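Local coordinates for protein putative hydrogenase (Pyrococcus furiosus, PDB 3LYU) that is probably part of an oxidoreductase that binds FAD and a [2Fe-2S] cluster, represented here by an alpha/beta domain with a parallel sheet, at residues Pro80-Asp83 against Phe84-Met88; Val91-Arg94 against Leu95-Lys98. All coordinates share one frame; numbering follows the deposited sequence.

Interaction 1: residues Pro80-Asp83 against Phe84-Met88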
# COMPACT_ATOMS: atom_id res chain seq x y z
N PRO B 80 -6.76 26.98 30.24
CA PRO B 80 -8.14 26.50 30.38
C PRO B 80 -9.22 27.56 30.18
O PRO B 80 -10.40 27.32 30.43
CB PRO B 80 -8.16 25.95 31.80
CG PRO B 80 -7.34 26.98 32.52
CD PRO B 80 -6.16 27.21 31.58
N ASN B 81 -8.82 28.74 29.72
CA ASN B 81 -9.77 29.82 29.51
C ASN B 81 -10.02 30.02 28.02
O ASN B 81 -10.54 31.05 27.61
CB ASN B 81 -9.22 31.12 30.12
CG ASN B 81 -8.72 30.93 31.55
OD1 ASN B 81 -9.48 30.52 32.43
ND2 ASN B 81 -7.44 31.21 31.77
N GLN B 82 -9.64 29.03 27.22
CA GLN B 82 -9.83 29.08 25.77
C GLN B 82 -10.20 27.72 25.25
O GLN B 82 -9.76 26.70 25.78
CB GLN B 82 -8.54 29.48 25.06
CG GLN B 82 -7.94 30.77 25.48
CD GLN B 82 -6.70 31.05 24.69
OE1 GLN B 82 -5.78 30.22 24.66
NE2 GLN B 82 -6.65 32.20 24.02
N ASP B 83 -11.00 27.70 24.18
CA ASP B 83 -11.39 26.43 23.58
C ASP B 83 -10.09 25.70 23.27
O ASP B 83 -9.05 26.32 23.05
CB ASP B 83 -12.24 26.65 22.31
CG ASP B 83 -11.49 27.39 21.20
OD1 ASP B 83 -10.81 28.40 21.49
OD2 ASP B 83 -11.61 26.96 20.03
N PHE B 84 -10.15 24.38 23.29
CA PHE B 84 -8.96 23.59 23.04
C PHE B 84 -8.27 23.92 21.72
O PHE B 84 -7.06 23.76 21.58
CB PHE B 84 -9.29 22.10 23.10
CG PHE B 84 -8.09 21.24 23.30
CD1 PHE B 84 -7.25 21.47 24.38
CD2 PHE B 84 -7.78 20.24 22.40
CE1 PHE B 84 -6.12 20.70 24.55
CE2 PHE B 84 -6.65 19.47 22.56
CZ PHE B 84 -5.81 19.70 23.63
N LEU B 85 -9.04 24.36 20.75
CA LEU B 85 -8.50 24.72 19.44
C LEU B 85 -7.47 25.85 19.58
O LEU B 85 -6.39 25.81 18.99
CB LEU B 85 -9.64 25.17 18.53
CG LEU B 85 -9.22 25.58 17.12
CD1 LEU B 85 -8.67 24.36 16.39
CD2 LEU B 85 -10.43 26.17 16.38
N ALA B 86 -7.83 26.86 20.37
CA ALA B 86 -6.96 28.00 20.60
C ALA B 86 -5.66 27.56 21.24
O ALA B 86 -4.62 28.16 21.00
CB ALA B 86 -7.66 29.00 21.49
N ASN B 87 -5.72 26.50 22.05
CA ASN B 87 -4.55 25.97 22.75
C ASN B 87 -3.64 25.12 21.86
O ASN B 87 -2.42 25.14 22.02
CB ASN B 87 -4.97 25.13 23.97
CG ASN B 87 -5.64 25.97 25.04
OD1 ASN B 87 -6.87 26.01 25.13
ND2 ASN B 87 -4.84 26.65 25.85
N MSE B 88 -4.24 24.35 20.95
CA MSE B 88 -3.46 23.51 20.06
C MSE B 88 -2.66 24.39 19.14
O MSE B 88 -1.57 24.03 18.70
CB MSE B 88 -4.39 22.63 19.24
CG MSE B 88 -5.22 21.68 20.08
SE MSE B 88 -6.20 20.43 18.99
CE MSE B 88 -4.74 19.42 18.25
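Asp83 and Ala86 make the shorter of two backbone bonds that start the helix: Ala86 N reaches Asp83 O at 3.0 Å, but the N-H points well off the oxygen (124°) and the bond is weak. The same carbonyl also receives the N-H of Asn87, where N to O is 3.5 Å, again weak though straighter at 146°. One oxygen thus serves two successive amides, as the chain changes from loop to first turn. Asp83 occupies the N-cap, a place that suits a short acidic side chain, since a carboxylate beside the amino end of a helix would probably be stabilised by the helix dipole. Its CG stands between the backbone N and the carbonyl carbon (chi1 63°), which carries the carboxylate forward over the first turn. There its two oxygens part company: OD1 lies 3.2 Å from CB of Ala86, while OD2 comes within 3.1 Å of CB of Leu85, whose side chain runs alongside that of Asp83 in the same direction. The loop that ends here leads from strand 70-76 into helix 84-104, one of the strand-to-helix connections of this parallel alpha/beta domain. Farther out, Gln82 lays its aliphatic root against the small methyl of Ala86, CB to CB at 3.7 Å, and its amide carbon CD stays 3.9 Å from that same CB; alanine leaves room for the long neighbour. The ring of Phe84, buried, meets that of Phe54, and Pro56 of the second subunit also packs on Phe84. Ile59 of that subunit lies against both Asp83 and Leu85.

Interaction 2: residues Val91-Arg94 against Leu95-Lys98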
# COMPACT_ATOMS: atom_id res chain seq x y z
N VAL B 91 0.65 24.88 20.45
CA VAL B 91 1.53 23.72 20.29
C VAL B 91 2.00 23.65 18.85
O VAL B 91 3.15 23.30 18.58
CB VAL B 91 0.81 22.40 20.63
CG1 VAL B 91 1.76 21.25 20.45
CG2 VAL B 91 0.30 22.43 22.06
N SER B 92 1.11 23.99 17.92
CA SER B 92 1.46 24.00 16.51
C SER B 92 2.57 25.03 16.26
O SER B 92 3.51 24.78 15.51
CB SER B 92 0.24 24.36 15.66
OG SER B 92 -0.76 23.36 15.73
N GLN B 93 2.46 26.18 16.91
CA GLN B 93 3.46 27.24 16.78
C GLN B 93 4.81 26.82 17.35
O GLN B 93 5.83 26.95 16.69
CB GLN B 93 2.98 28.50 17.50
CG GLN B 93 1.76 29.16 16.91
CD GLN B 93 1.96 29.58 15.45
OE1 GLN B 93 1.80 28.77 14.53
NE2 GLN B 93 2.32 30.85 15.24
N ARG B 94 4.80 26.34 18.59
CA ARG B 94 6.01 25.90 19.27
C ARG B 94 6.70 24.80 18.47
O ARG B 94 7.92 24.64 18.51
CB ARG B 94 5.65 25.37 20.66
CG ARG B 94 6.82 24.79 21.45
CD ARG B 94 7.73 25.89 22.00
NE ARG B 94 7.08 26.66 23.06
CZ ARG B 94 6.94 26.23 24.31
NH1 ARG B 94 6.33 27.00 25.21
NH2 ARG B 94 7.41 25.04 24.67
N LEU B 95 5.89 24.04 17.73
CA LEU B 95 6.38 22.93 16.91
C LEU B 95 7.14 23.40 15.66
O LEU B 95 8.18 22.83 15.32
CB LEU B 95 5.21 22.03 16.51
CG LEU B 95 5.52 20.73 15.77
CD1 LEU B 95 6.29 19.78 16.67
CD2 LEU B 95 4.21 20.10 15.34
N LYS B 96 6.62 24.41 14.98
CA LYS B 96 7.27 24.93 13.78
C LYS B 96 8.56 25.62 14.20
O LYS B 96 9.61 25.41 13.60
CB LYS B 96 6.38 25.95 13.08
CG LYS B 96 4.93 25.54 13.02
CD LYS B 96 4.07 26.64 12.42
CE LYS B 96 4.27 26.74 10.92
NZ LYS B 96 3.33 27.73 10.33
N GLU B 97 8.45 26.44 15.24
CA GLU B 97 9.58 27.19 15.76
C GLU B 97 10.78 26.33 16.17
O GLU B 97 11.90 26.62 15.78
CB GLU B 97 9.14 28.05 16.96
CG GLU B 97 7.97 28.99 16.66
CD GLU B 97 7.57 29.86 17.84
OE1 GLU B 97 7.37 29.32 18.95
OE2 GLU B 97 7.44 31.09 17.65
N LYS B 98 10.54 25.28 16.95
CA LYS B 98 11.62 24.41 17.40
C LYS B 98 12.28 23.62 16.27
O LYS B 98 13.49 23.42 16.27
CB LYS B 98 11.12 23.43 18.47
CG LYS B 98 11.96 23.44 19.76
CD LYS B 98 13.46 23.40 19.48
CE LYS B 98 14.27 23.18 20.74
NZ LYS B 98 13.98 24.19 21.79
O HOH W 1 1.54 28.59 11.84
O HOH W 2 6.64 29.62 21.66
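Gln93 and Lys96 run side by side: Lys96 CG stands anti to the carbonyl carbon (chi1 -42°), which sends it back over Ser92 O, and Gln93 bends at chi2 (-59°). OE1 of Gln93 then sits 3.8 Å from CD of Lys96, and CG of Lys96 rests 3.0 Å from the carbonyl O of Ser92. The polar ends meet through water 1, which donates to Gln93 OE1 at 2.7 Å and accepts from Lys96 NZ; that ammonium also has a weak bond to Gln122 on helix 117-130. An alanine in place of Lys96 would probably cost water 1 its charged donor and Gln122 this weak bond, and take CG and CD away from the Ser92 carbonyl. One residue along, Glu97 turns its chain back over Gln93 O, the oxygen that its own N grips at 3.0 Å in a nearly straight bond (173°). Its OE1 accepts from water 2 at 2.8 Å, and this water, in the guanidinium plane at its edge, takes a weak 3.3 Å bond from Arg94 NE. Arg94 keeps its direct salt bridge for Glu74, through NH2, and Lys98 adds a second one to the other oxygen of that carboxylate. On the inner face, the branched Val91 packs on Val52, Phe54 and Val76, and Leu95 on Val52 and Val123, while Ser92, small enough for a buried place, bonds through OG to Asp119. Water thus joins Arg94 to Glu97, whose NE and OE1 are still 4.9 Å apart, and Lys96 to the neutral Gln93, whereas Arg94 and Lys98 are tied directly to Glu74 of strand 70-76.

In the fold
The two contacts follow in series on helix 84-104, their centres about 16 Å apart and on the same side of the chain's centre. Interaction 1 comes first, where the loop after strand 70-76 enters the helix, about 22 Å from the centre of the chain and beside the second subunit. Interaction 2 lies farther along, about 11 Å from that centre, and no other chain of the assembly touches its segments. The helix thus starts at a subunit interface and then packs on the parallel sheet and helix 117-130. The strand order, 70-76, 46-54, 20-26, 110-114, 134-136, is consistent with the nucleotide-binding domain of ferredoxin-reductase relatives.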